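Local atomic coordinates of lysyl-trna-dependent l-ysyl-phosphatidylgycerol synthase (Bacillus licheniformis, PDB entry 4V36), a protein that transfers lysine from lysyl-tRNA to the membrane lipid phosphatidylglycerol, a reaction linked to bacterial resistance. Residues 115-120 and 304-309; 262-267 and 294-299. All coordinates share one frame; numbering follows the deposited sequence.

Contact 1 lies inside the large mixed sheet, where strand 305-313 runs antiparallel to strand 111-122; half of its touching residues are buried. Contact 2 is a surface contact nearby, the two centres about 10 Å apart, and joins the loop that follows strand 255-261 to segment 294-299, which leads into helix 296-300, the element just before strand 305-313. Backbone hydrogen bonds carry contact 1, with charged side chains added on both sheet faces, whereas one arginine does most of the work in contact 2. The two meet directly: Arg-296 NH1 makes a salt bridge with Glu-117 OE1 at 2.9 Å. Neither contact supplies residues to the pocket that holds the lysine amide.

Contact 1 (115-120 and 304-309); sequences LGEEAI and PVWRGK
Glu-118 OE1 is gripped from two neighbouring strands: Arg-307 NH2, which also pairs with Glu-220, makes a rather long salt bridge to it, 3.6 Å, and Asn-257 ND2 of strand 255-261 gives it a hydrogen bond. The carboxylate and guanidinium planes stand 71° apart, which rules out flat two-pronged pairing. Ile-120 covers one face of the guanidinium, its CD1 3.4 Å from Arg-307 NH2. Glu-118 OE2 rests on Lys-309 CD at 3.3 Å, while Lys-309 NZ bonds to Gln-96 O. This is a ladder of antiparallel pairs, with Glu-118 N bonded to Arg-307 O at 2.7 Å; the late strand 305-313 is inserted between 91-97 and 111-122, consistent with the tandem acetyltransferase-like (GNAT) fold of this family. A classic beta bulge sets Leu-115 and Gly-116 both opposite Lys-309: Leu-115 N bonds to Lys-309 O at 2.8 Å and Lys-309 N to Gly-116 O. On the opposite sheet face Trp-306 CZ3 packs on Ala-119 CB at 3.6 Å, and Pro-304 CG sits over one face of the indole, toward its rim. The carboxylate plane of Glu-117 is turned only 13° from the indole plane, with Glu-117 CD 3.6 Å from Trp-306 CB, and OE1 pairs with Arg-296.

Contact 2 (262-267 and 294-299); sequences PLSNVG and GLRSFK
Arg-296 lays its aliphatic chain across the carbonyl of Pro-262, with CD 3.4 Å and CB 3.7 Å from Pro-262 O. The loop leaving strand 255-261 of the central sheet is thereby joined to segment 294-299, which leads into the short helix 296-300, on the outside of what is probably a GNAT-like domain. A chi1 of 177° sets CG anti to the backbone N, and the chain stays extended from there as far as NE. NH1 then serves two acceptors. Arg-296 NH1 donates to Pro-262 O at 3.2 Å with an N-H...O angle of 162°, the oxygen lying at the edge of the guanidinium and nearly in its plane, and it also holds the Glu-117 carboxylate on strand 111-122, whose negative charge balances that of the guanidinium. Ser-264 lies over one face: its CB stands 3.8 Å from the guanidinium plane, displaced toward the rim, and its backbone N is over the same face, 3.8 Å from Arg-296 NH1. Trp-306 adds a cation-pi contact with the same arginine. Back at the proline, the ring meets the turn leading into the helix, with Pro-262 CG 3.3 Å from Gly-294 O.

Contact 1 (115-120 and 304-309)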
# COMPACT_ATOMS: atom_id res chain seq x y z
N LEU A 115 10.89 -7.02 -4.83
CA LEU A 115 10.95 -5.62 -4.42
C LEU A 115 11.09 -5.48 -2.91
O LEU A 115 11.70 -4.54 -2.41
CB LEU A 115 9.69 -4.89 -4.89
CG LEU A 115 9.42 -4.89 -6.39
CD1 LEU A 115 7.96 -4.58 -6.67
CD2 LEU A 115 10.32 -3.88 -7.09
N GLY A 116 10.51 -6.43 -2.18
CA GLY A 116 10.51 -6.39 -0.73
C GLY A 116 9.47 -7.35 -0.18
O GLY A 116 8.94 -8.18 -0.92
N GLU A 117 9.19 -7.25 1.11
CA GLU A 117 8.22 -8.13 1.75
C GLU A 117 7.25 -7.34 2.62
O GLU A 117 7.65 -6.39 3.30
CB GLU A 117 8.93 -9.20 2.58
CG GLU A 117 9.67 -10.24 1.75
CD GLU A 117 10.52 -11.17 2.59
OE1 GLU A 117 11.33 -10.67 3.40
OE2 GLU A 117 10.39 -12.40 2.43
N GLU A 118 5.98 -7.74 2.59
CA GLU A 118 4.97 -7.12 3.44
C GLU A 118 4.94 -7.79 4.81
O GLU A 118 4.92 -9.01 4.91
CB GLU A 118 3.59 -7.21 2.78
CG GLU A 118 3.40 -6.30 1.58
CD GLU A 118 2.00 -6.39 1.01
OE1 GLU A 118 1.29 -7.38 1.30
OE2 GLU A 118 1.60 -5.47 0.27
N ALA A 119 4.94 -6.97 5.85
CA ALA A 119 4.88 -7.48 7.22
C ALA A 119 3.44 -7.79 7.62
O ALA A 119 2.62 -6.89 7.78
CB ALA A 119 5.49 -6.48 8.18
N ILE A 120 3.15 -9.08 7.77
CA ILE A 120 1.81 -9.51 8.16
C ILE A 120 1.80 -9.98 9.61
O ILE A 120 2.37 -11.03 9.93
CB ILE A 120 1.30 -10.65 7.26
CG1 ILE A 120 1.51 -10.29 5.78
CG2 ILE A 120 -0.16 -10.94 7.55
CD1 ILE A 120 0.83 -9.01 5.36
N PRO A 304 6.36 -10.52 12.31
CA PRO A 304 5.36 -10.76 11.28
C PRO A 304 5.71 -11.92 10.36
O PRO A 304 6.84 -12.41 10.38
CB PRO A 304 5.37 -9.45 10.50
CG PRO A 304 6.81 -9.03 10.55
CD PRO A 304 7.36 -9.52 11.88
N VAL A 305 4.74 -12.36 9.56
CA VAL A 305 5.00 -13.30 8.49
C VAL A 305 5.24 -12.51 7.20
O VAL A 305 4.34 -11.81 6.73
CB VAL A 305 3.85 -14.29 8.29
CG1 VAL A 305 4.15 -15.24 7.14
CG2 VAL A 305 3.59 -15.07 9.58
N TRP A 306 6.44 -12.62 6.65
CA TRP A 306 6.80 -11.83 5.48
C TRP A 306 6.17 -12.37 4.20
O TRP A 306 6.23 -13.57 3.92
CB TRP A 306 8.33 -11.79 5.32
CG TRP A 306 9.02 -11.15 6.49
CD1 TRP A 306 9.75 -11.78 7.46
CD2 TRP A 306 9.06 -9.75 6.81
NE1 TRP A 306 10.23 -10.87 8.36
CE2 TRP A 306 9.82 -9.61 7.98
CE3 TRP A 306 8.52 -8.61 6.22
CZ2 TRP A 306 10.06 -8.38 8.58
CZ3 TRP A 306 8.75 -7.38 6.81
CH2 TRP A 306 9.52 -7.28 7.98
N ARG A 307 5.55 -11.48 3.44
CA ARG A 307 4.98 -11.84 2.15
C ARG A 307 5.61 -11.01 1.03
O ARG A 307 5.41 -9.79 0.96
CB ARG A 307 3.46 -11.66 2.15
CG ARG A 307 2.80 -12.06 0.84
CD ARG A 307 1.31 -12.34 1.01
NE ARG A 307 0.54 -11.14 1.32
CZ ARG A 307 -0.26 -11.02 2.37
NH1 ARG A 307 -0.39 -12.02 3.23
NH2 ARG A 307 -0.92 -9.89 2.57
N GLY A 308 6.37 -11.67 0.17
CA GLY A 308 7.13 -10.99 -0.86
C GLY A 308 6.30 -10.34 -1.96
O GLY A 308 5.26 -10.86 -2.36
N LYS A 309 6.78 -9.19 -2.43
CA LYS A 309 6.17 -8.51 -3.56
C LYS A 309 7.19 -8.42 -4.69
O LYS A 309 8.38 -8.20 -4.44
CB LYS A 309 5.69 -7.11 -3.16
CG LYS A 309 4.83 -7.09 -1.91
CD LYS A 309 3.41 -6.63 -2.20
CE LYS A 309 2.67 -7.61 -3.09
NZ LYS A 309 1.26 -7.19 -3.33

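Contact 2 (262-267 and 294-299)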
# COMPACT_ATOMS: atom_id res chain seq x y z
N PRO A 262 11.86 -3.39 3.14
CA PRO A 262 12.99 -3.83 2.31
C PRO A 262 13.45 -5.23 2.67
O PRO A 262 13.29 -5.66 3.81
CB PRO A 262 14.07 -2.79 2.61
CG PRO A 262 13.70 -2.23 3.95
CD PRO A 262 12.20 -2.22 3.96
N LEU A 263 14.02 -5.94 1.70
CA LEU A 263 14.53 -7.28 1.94
C LEU A 263 15.74 -7.24 2.87
O LEU A 263 16.42 -6.22 2.97
CB LEU A 263 14.92 -7.95 0.61
CG LEU A 263 13.81 -8.15 -0.42
CD1 LEU A 263 14.40 -8.69 -1.71
CD2 LEU A 263 12.75 -9.08 0.12
N SER A 264 16.00 -8.35 3.55
CA SER A 264 17.21 -8.49 4.34
C SER A 264 18.38 -8.79 3.41
O SER A 264 18.21 -8.90 2.20
CB SER A 264 17.05 -9.58 5.39
OG SER A 264 16.71 -10.82 4.79
N ASN A 265 19.58 -8.93 3.98
CA ASN A 265 20.76 -9.22 3.18
C ASN A 265 20.85 -10.68 2.76
O ASN A 265 21.92 -11.16 2.38
CB ASN A 265 22.03 -8.82 3.94
CG ASN A 265 22.18 -9.59 5.24
OD1 ASN A 265 22.68 -10.71 5.26
ND2 ASN A 265 21.76 -8.98 6.34
N VAL A 266 19.72 -11.38 2.83
CA VAL A 266 19.62 -12.79 2.48
C VAL A 266 20.60 -13.64 3.29
O VAL A 266 20.20 -14.32 4.24
CB VAL A 266 19.86 -13.02 0.97
CG1 VAL A 266 19.62 -14.47 0.60
CG2 VAL A 266 18.95 -12.11 0.15
N GLY A 267 21.87 -13.60 2.92
CA GLY A 267 22.90 -14.29 3.67
C GLY A 267 23.72 -15.27 2.84
O GLY A 267 24.74 -15.77 3.32
N GLY A 294 11.34 2.99 6.65
CA GLY A 294 12.17 2.32 5.66
C GLY A 294 13.04 1.25 6.30
O GLY A 294 13.81 0.58 5.62
N LEU A 295 12.90 1.10 7.61
CA LEU A 295 13.66 0.10 8.35
C LEU A 295 12.86 -1.19 8.50
O LEU A 295 11.76 -1.20 9.05
CB LEU A 295 14.05 0.64 9.73
CG LEU A 295 14.93 1.89 9.74
CD1 LEU A 295 15.23 2.32 11.17
CD2 LEU A 295 16.21 1.66 8.96
N ARG A 296 13.43 -2.29 8.00
CA ARG A 296 12.82 -3.60 8.13
C ARG A 296 12.69 -3.99 9.60
O ARG A 296 11.74 -4.67 9.99
CB ARG A 296 13.65 -4.64 7.37
CG ARG A 296 13.16 -6.08 7.49
CD ARG A 296 14.10 -7.03 6.77
NE ARG A 296 13.71 -8.43 6.93
CZ ARG A 296 12.94 -9.09 6.07
NH1 ARG A 296 12.47 -8.48 4.99
NH2 ARG A 296 12.63 -10.36 6.30
N SER A 297 13.65 -3.55 10.40
CA SER A 297 13.68 -3.87 11.83
C SER A 297 12.48 -3.29 12.58
O SER A 297 12.05 -3.85 13.59
CB SER A 297 14.97 -3.35 12.46
OG SER A 297 15.06 -1.94 12.35
N PHE A 298 11.95 -2.18 12.08
CA PHE A 298 10.79 -1.55 12.69
C PHE A 298 9.58 -2.48 12.66
O PHE A 298 8.85 -2.60 13.64
CB PHE A 298 10.46 -0.23 11.99
CG PHE A 298 9.23 0.46 12.53
CD1 PHE A 298 9.30 1.27 13.65
CD2 PHE A 298 8.00 0.28 11.92
CE1 PHE A 298 8.18 1.90 14.15
CE2 PHE A 298 6.87 0.91 12.41
CZ PHE A 298 6.96 1.72 13.53
N LYS A 299 9.38 -3.13 11.52
CA LYS A 299 8.26 -4.05 11.35
C LYS A 299 8.59 -5.43 11.90
O LYS A 299 7.70 -6.16 12.35
CB LYS A 299 7.88 -4.15 9.87
CG LYS A 299 7.57 -2.82 9.21
CD LYS A 299 7.11 -3.02 7.78
CE LYS A 299 6.84 -1.70 7.09
NZ LYS A 299 5.85 -0.88 7.84